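PDB 3VTI: hydrogenase maturation factor, which probably dehydrates, at the expense of ATP, the thiocarboxamide group that HypF builds on it, giving the thiocyanate needed for [NiFe]-hydrogenase maturation. Local coordinates for residues E207-I212 against V218-Y223. Numbering follows the deposited sequence.
Sequences EVLYEI and VGIKIY
Val218 meets Ile212 just where the chain has left helix 204-216 and is about to enter strand 219-223, a helix-turn-strand connection in the C-terminal domain of the AIR synthase-related (PurM-like) fold. The helix packs on one face of the mixed sheet; the axes of residues 207-212 and of strand 219-223 come within 8.1 Å of each other and run roughly antiparallel, at 147°. Val218 touches lightly, its CG2 4.2 Å from the carbonyl O of Ile212, while its own carbonyl O accepts a hydrogen bond from Ser213 OG and so ties the turn back to the helix.

Ile220 carries most of the strand's side of the contact. With CG1 anti to the carbonyl carbon (chi1 -58°) and the chain extended beyond it, CD1 reaches the helix between Leu209 and Ile212. There Ile220 CD1 lies 3.7 Å from Ile212 CG2 and 3.8 Å from the backbone O of Leu209, and the Ile220 side chain runs nearly perpendicular to both helix side chains. Ile212 also touches Ala141 and Val196, and it sits about 11 Å, side chain to ion, from the bound magnesium ion.

Lys221 points away from the helix, and its NZ hydrogen-bonds Asn293 OD1 and Ser299 OG. Ile222 faces the helix again, packing also on Ile281 and Ile292 from the strands flanking its own. Leu209 forks over the two isoleucines: CD2 rests 3.9 Å from Ile220 CD1, whereas CD1 takes Ile222, 3.9 Å from its CG2 and 4.0 Å from its CD1.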
ATOM      1  N   GLU C 207     -18.077   5.971 -16.713  1.00 48.59           N
ATOM      2  CA  GLU C 207     -18.210   4.735 -15.948  1.00 48.95           C
ATOM      3  C   GLU C 207     -19.445   4.749 -15.049  1.00 47.98           C
ATOM      4  O   GLU C 207     -20.185   3.766 -15.000  1.00 49.00           O
ATOM      5  CB  GLU C 207     -16.932   4.470 -15.156  1.00 48.46           C
ATOM      6  CG  GLU C 207     -16.890   3.158 -14.389  1.00 51.66           C
ATOM      7  CD  GLU C 207     -16.932   1.928 -15.279  1.00 58.45           C
ATOM      8  OE1 GLU C 207     -16.326   1.921 -16.382  1.00 61.90           O
ATOM      9  OE2 GLU C 207     -17.581   0.944 -14.864  1.00 61.74           O
ATOM     10  N   VAL C 208     -19.673   5.869 -14.367  1.00 46.35           N
ATOM     11  CA  VAL C 208     -20.883   6.074 -13.586  1.00 45.36           C
ATOM     12  C   VAL C 208     -22.158   5.834 -14.425  1.00 47.11           C
ATOM     13  O   VAL C 208     -23.043   5.081 -14.010  1.00 47.91           O
ATOM     14  CB  VAL C 208     -20.913   7.502 -12.955  1.00 44.47           C
ATOM     15  CG1 VAL C 208     -22.327   7.861 -12.442  1.00 43.62           C
ATOM     16  CG2 VAL C 208     -19.880   7.634 -11.847  1.00 41.58           C
ATOM     17  N   LEU C 209     -22.244   6.461 -15.600  1.00 47.68           N
ATOM     18  CA  LEU C 209     -23.429   6.346 -16.443  0.50 49.16           C
ATOM     19  C   LEU C 209     -23.686   4.889 -16.812  1.00 50.35           C
ATOM     20  O   LEU C 209     -24.828   4.434 -16.784  1.00 51.81           O
ATOM     21  CB  LEU C 209     -23.318   7.223 -17.700  1.00 49.94           C
ATOM     22  CG  LEU C 209     -23.119   8.744 -17.546  1.00 49.70           C
ATOM     23  CD1 LEU C 209     -22.931   9.415 -18.903  1.00 50.43           C
ATOM     24  CD2 LEU C 209     -24.248   9.431 -16.762  1.00 48.73           C
ATOM     25  N   TYR C 210     -22.617   4.163 -17.139  1.00 50.24           N
ATOM     26  CA  TYR C 210     -22.696   2.738 -17.451  1.00 51.32           C
ATOM     27  C   TYR C 210     -23.138   1.917 -16.249  1.00 51.15           C
ATOM     28  O   TYR C 210     -23.869   0.937 -16.402  1.00 52.60           O
ATOM     29  CB  TYR C 210     -21.353   2.213 -17.969  1.00 51.31           C
ATOM     30  CG  TYR C 210     -21.210   2.298 -19.469  1.00 52.78           C
ATOM     31  CD1 TYR C 210     -21.726   1.299 -20.297  1.00 54.92           C
ATOM     32  CD2 TYR C 210     -20.575   3.378 -20.066  1.00 52.82           C
ATOM     33  CE1 TYR C 210     -21.604   1.372 -21.680  1.00 56.38           C
ATOM     34  CE2 TYR C 210     -20.445   3.461 -21.454  1.00 54.38           C
ATOM     35  CZ  TYR C 210     -20.961   2.456 -22.253  1.00 56.34           C
ATOM     36  OH  TYR C 210     -20.839   2.543 -23.624  1.00 57.38           O
ATOM     37  N   GLU C 211     -22.693   2.320 -15.062  1.00 49.38           N
ATOM     38  CA  GLU C 211     -23.084   1.643 -13.832  1.00 49.23           C
ATOM     39  C   GLU C 211     -24.558   1.892 -13.543  1.00 49.79           C
ATOM     40  O   GLU C 211     -25.262   0.989 -13.088  1.00 50.79           O
ATOM     41  CB  GLU C 211     -22.221   2.097 -12.657  1.00 47.64           C
ATOM     42  CG  GLU C 211     -20.831   1.464 -12.643  1.00 48.50           C
ATOM     43  CD  GLU C 211     -19.789   2.270 -11.864  1.00 48.75           C
ATOM     44  OE1 GLU C 211     -20.068   3.433 -11.478  1.00 48.98           O
ATOM     45  OE2 GLU C 211     -18.678   1.733 -11.643  1.00 49.09           O
ATOM     46  N   ILE C 212     -25.021   3.113 -13.821  1.00 49.17           N
ATOM     47  CA  ILE C 212     -26.431   3.446 -13.676  1.00 49.36           C
ATOM     48  C   ILE C 212     -27.247   2.636 -14.677  1.00 51.93           C
ATOM     49  O   ILE C 212     -28.277   2.059 -14.313  1.00 53.12           O
ATOM     50  CB  ILE C 212     -26.712   4.957 -13.870  1.00 48.64           C
ATOM     51  CG1 ILE C 212     -26.025   5.798 -12.785  1.00 45.30           C
ATOM     52  CG2 ILE C 212     -28.208   5.212 -13.862  1.00 49.32           C
ATOM     53  CD1 ILE C 212     -25.922   7.286 -13.126  1.00 42.42           C
ATOM     54  N   VAL C 218     -31.469   0.685 -17.693  1.00 58.66           N
ATOM     55  CA  VAL C 218     -31.909   1.795 -18.533  1.00 58.93           C
ATOM     56  C   VAL C 218     -30.764   2.292 -19.413  1.00 58.13           C
ATOM     57  O   VAL C 218     -29.650   1.780 -19.344  1.00 56.90           O
ATOM     58  CB  VAL C 218     -32.415   2.993 -17.682  1.00 57.96           C
ATOM     59  CG1 VAL C 218     -33.648   2.614 -16.855  1.00 59.34           C
ATOM     60  CG2 VAL C 218     -31.295   3.547 -16.793  1.00 54.52           C
ATOM     61  N   GLY C 219     -31.046   3.297 -20.237  1.00 58.77           N
ATOM     62  CA  GLY C 219     -30.009   3.977 -21.004  1.00 58.18           C
ATOM     63  C   GLY C 219     -29.892   5.424 -20.583  1.00 56.64           C
ATOM     64  O   GLY C 219     -30.753   5.932 -19.868  1.00 56.65           O
ATOM     65  N   ILE C 220     -28.819   6.083 -21.006  1.00 55.63           N
ATOM     66  CA  ILE C 220     -28.603   7.491 -20.664  1.00 54.36           C
ATOM     67  C   ILE C 220     -28.070   8.278 -21.856  1.00 55.11           C
ATOM     68  O   ILE C 220     -27.101   7.868 -22.513  1.00 55.46           O
ATOM     69  CB  ILE C 220     -27.664   7.680 -19.432  1.00 51.79           C
ATOM     70  CG1 ILE C 220     -28.239   6.963 -18.206  1.00 51.20           C
ATOM     71  CG2 ILE C 220     -27.504   9.168 -19.110  1.00 51.05           C
ATOM     72  CD1 ILE C 220     -27.468   7.172 -16.924  1.00 48.90           C
ATOM     73  N   LYS C 221     -28.716   9.399 -22.108  1.00 55.53           N
ATOM     74  CA  LYS C 221     -28.287  10.294 -23.130  1.00 56.32           C
ATOM     75  C   LYS C 221     -27.779  11.579 -22.550  1.00 54.89           C
ATOM     76  O   LYS C 221     -28.460  12.248 -21.825  1.00 54.47           O
ATOM     77  CB  LYS C 221     -29.423  10.575 -24.090  1.00 58.34           C
ATOM     78  CG  LYS C 221     -29.025  11.431 -25.253  1.00 59.91           C
ATOM     79  CD  LYS C 221     -29.983  11.262 -26.390  1.00 62.97           C
ATOM     80  CE  LYS C 221     -29.687  10.034 -27.205  1.00 62.85           C
ATOM     81  NZ  LYS C 221     -29.240  10.371 -28.562  1.00 64.85           N
ATOM     82  N   ILE C 222     -26.554  11.909 -22.891  1.00 54.24           N
ATOM     83  CA  ILE C 222     -25.975  13.191 -22.501  1.00 53.27           C
ATOM     84  C   ILE C 222     -25.698  14.125 -23.691  1.00 55.14           C
ATOM     85  O   ILE C 222     -25.691  13.708 -24.858  1.00 56.30           O
ATOM     86  CB  ILE C 222     -24.726  13.034 -21.599  1.00 51.13           C
ATOM     87  CG1 ILE C 222     -23.588  12.325 -22.342  1.00 51.46           C
ATOM     88  CG2 ILE C 222     -25.096  12.313 -20.305  1.00 49.61           C
ATOM     89  CD1 ILE C 222     -22.270  12.260 -21.566  1.00 49.41           C
ATOM     90  N   TYR C 223     -25.480  15.399 -23.378  1.00 55.46           N
ATOM     91  CA  TYR C 223     -25.337  16.435 -24.396  1.00 57.77           C
ATOM     92  C   TYR C 223     -23.979  17.114 -24.307  1.00 57.57           C
ATOM     93  O   TYR C 223     -23.635  17.717 -23.289  1.00 56.43           O
ATOM     94  CB  TYR C 223     -26.509  17.434 -24.322  1.00 58.69           C
ATOM     95  CG  TYR C 223     -27.834  16.770 -24.640  1.00 60.17           C
ATOM     96  CD1 TYR C 223     -28.331  16.747 -25.943  1.00 62.96           C
ATOM     97  CD2 TYR C 223     -28.568  16.117 -23.645  1.00 59.63           C
ATOM     98  CE1 TYR C 223     -29.541  16.108 -26.245  1.00 64.97           C
ATOM     99  CE2 TYR C 223     -29.769  15.475 -23.933  1.00 61.76           C
ATOM    100  CZ  TYR C 223     -30.251  15.476 -25.234  1.00 64.14           C
ATOM    101  OH  TYR C 223     -31.436  14.841 -25.519  1.00 65.88           O
TER